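Local coordinates for 190aa long hypothetical protein (Pyrococcus horikoshii, PDB 2DDZ), which is of unknown function, belongs to the DUF366 family and assembles as a hexamer, at the interface of chains A and B. Sequence-based numbering; all coordinates share one arbitrary frame. Chains: chain A/B, 190aa long hypothetical protein.

The interface of chains A and B. Residues chain A 178-179, 182-183; chain B 85, 88-89.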
ATOM      1  N   LYS A 178       4.817   6.392  21.233  1.00 28.99           N
ATOM      2  CA  LYS A 178       4.990   7.780  20.823  1.00 31.46           C
ATOM      3  C   LYS A 178       5.085   7.841  19.290  1.00 35.59           C
ATOM      4  O   LYS A 178       4.656   8.811  18.677  1.00 40.02           O
ATOM      5  CB  LYS A 178       6.252   8.393  21.454  1.00 36.56           C
ATOM      6  CG  LYS A 178       6.505   9.850  21.012  1.00 43.04           C
ATOM      7  CD  LYS A 178       5.800  10.871  21.903  1.00 46.24           C
ATOM      8  CE  LYS A 178       5.839  12.292  21.304  1.00 61.53           C
ATOM      9  NZ  LYS A 178       7.169  12.745  20.768  1.00 55.90           N
ATOM     10  N   VAL A 179       5.649   6.805  18.678  1.00 28.62           N
ATOM     11  CA  VAL A 179       5.737   6.787  17.236  1.00 25.52           C
ATOM     12  C   VAL A 179       4.312   6.783  16.686  1.00 36.86           C
ATOM     13  O   VAL A 179       3.974   7.524  15.754  1.00 35.62           O
ATOM     14  CB  VAL A 179       6.481   5.539  16.725  1.00 31.86           C
ATOM     15  CG1 VAL A 179       6.116   5.300  15.268  1.00 20.14           C
ATOM     16  CG2 VAL A 179       8.012   5.730  16.865  1.00 24.04           C
ATOM     17  N   ASP A 182       2.427  10.323  17.553  1.00 37.88           N
ATOM     18  CA  ASP A 182       2.853  11.413  16.689  1.00 38.58           C
ATOM     19  C   ASP A 182       2.279  11.268  15.282  1.00 37.93           C
ATOM     20  O   ASP A 182       1.970  12.264  14.619  1.00 35.39           O
ATOM     21  CB  ASP A 182       4.383  11.463  16.625  1.00 37.05           C
ATOM     22  CG  ASP A 182       4.994  12.053  17.879  1.00 46.41           C
ATOM     23  OD1 ASP A 182       4.217  12.522  18.744  1.00 42.23           O
ATOM     24  OD2 ASP A 182       6.246  12.053  17.990  1.00 44.43           O
ATOM     25  N   SER A 183       2.126  10.027  14.833  1.00 27.16           N
ATOM     26  CA  SER A 183       1.605   9.759  13.503  1.00 31.09           C
ATOM     27  C   SER A 183       0.134  10.130  13.361  1.00 31.63           C
ATOM     28  O   SER A 183      -0.384  10.174  12.253  1.00 32.48           O
ATOM     29  CB  SER A 183       1.728   8.277  13.177  1.00 25.07           C
ATOM     30  OG  SER A 183       0.604   7.567  13.687  1.00 31.27           O
TER
ATOM     31  N   SER B  85       6.874   9.051  10.984  1.00 26.74           N
ATOM     32  CA  SER B  85       7.075   9.258  12.410  1.00 26.81           C
ATOM     33  C   SER B  85       8.290   8.504  12.972  1.00 25.73           C
ATOM     34  O   SER B  85       9.058   9.067  13.728  1.00 31.28           O
ATOM     35  CB  SER B  85       5.811   8.871  13.182  1.00 22.76           C
ATOM     36  OG  SER B  85       6.015   9.061  14.571  1.00 26.94           O
ATOM     37  N   GLN B  88      11.573   9.880  11.526  1.00 19.98           N
ATOM     38  CA  GLN B  88      11.813  11.175  12.140  1.00 28.72           C
ATOM     39  C   GLN B  88      12.552  11.009  13.434  1.00 30.85           C
ATOM     40  O   GLN B  88      13.607  11.602  13.642  1.00 34.14           O
ATOM     41  CB  GLN B  88      10.500  11.887  12.476  1.00 25.66           C
ATOM     42  CG  GLN B  88      10.682  13.001  13.515  1.00 20.47           C
ATOM     43  CD  GLN B  88       9.359  13.544  14.042  1.00 40.12           C
ATOM     44  OE1 GLN B  88       8.464  12.780  14.406  1.00 27.59           O
ATOM     45  NE2 GLN B  88       9.238  14.868  14.096  1.00 21.26           N
ATOM     46  N   LYS B  89      11.974  10.220  14.328  1.00 30.02           N
ATOM     47  CA  LYS B  89      12.597  10.052  15.615  1.00 29.60           C
ATOM     48  C   LYS B  89      13.980   9.396  15.559  1.00 20.71           C
ATOM     49  O   LYS B  89      14.826   9.702  16.383  1.00 27.27           O
ATOM     50  CB  LYS B  89      11.617   9.366  16.569  1.00 30.51           C
ATOM     51  CG  LYS B  89      10.670  10.410  17.198  1.00 36.31           C
ATOM     52  CD  LYS B  89       9.420   9.829  17.831  1.00 34.42           C
ATOM     53  CE  LYS B  89       8.367   9.524  16.781  1.00 35.51           C
ATOM     54  NZ  LYS B  89       7.823  10.775  16.186  1.00 45.93           N
TER
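B:Lys89 reaches over to the end of a helix of chain A and forms a salt bridge with A:Asp182, its ammonium NZ 2.7 Å from the carboxylate oxygen OD2. The lysine chain is bent near its end, at chi3 and chi4 (chi4 -69°), and these bends bring NZ round toward the side-chain oxygens of B:Ser85 and B:Gln88. B:Lys89 NZ donates to the hydroxyl OG of B:Ser85, one helical turn earlier, at 3.0 Å, and to the side-chain amide oxygen OE1 of B:Gln88 at 2.8 Å. Oxygens of both chains thus grip the ammonium: A:Asp182 OD2 across the interface, B:Ser85 OG and B:Gln88 OE1 on its own side.

A:Asp182 OD2 takes this lysine on its anti lone pair, away from the other carboxylate oxygen, while A:Lys178 NZ from the preceding turn occupies the syn lone pair at 3.0 Å. A:Lys178 NZ and B:Lys89 NZ lie 5.0 Å apart, and the carboxylate they share probably offsets their like charges.

B:Ser85 ties the same cluster to the backbone: its OG, set anti to the backbone N (chi1 179°), donates to the carbonyl O of A:Val179 at 2.8 Å, in the carbonyl plane and on a lone pair, with a C=O...OG angle of 116°. Beside these polar groups, methyl CG2 of A:Val179 packs 3.8 Å from CE of B:Lys89. A methionine in place of B:Lys89 would probably leave A:Asp182 without its cross-chain charge partner and free the B:Gln88 amide to turn.

The patch joins the C-terminal end of helix 161-182 of chain A to helix 81-101 of chain B, with A:Ser183 at its margin, and two-fold symmetry repeats it with the chains exchanged, within the hexamer.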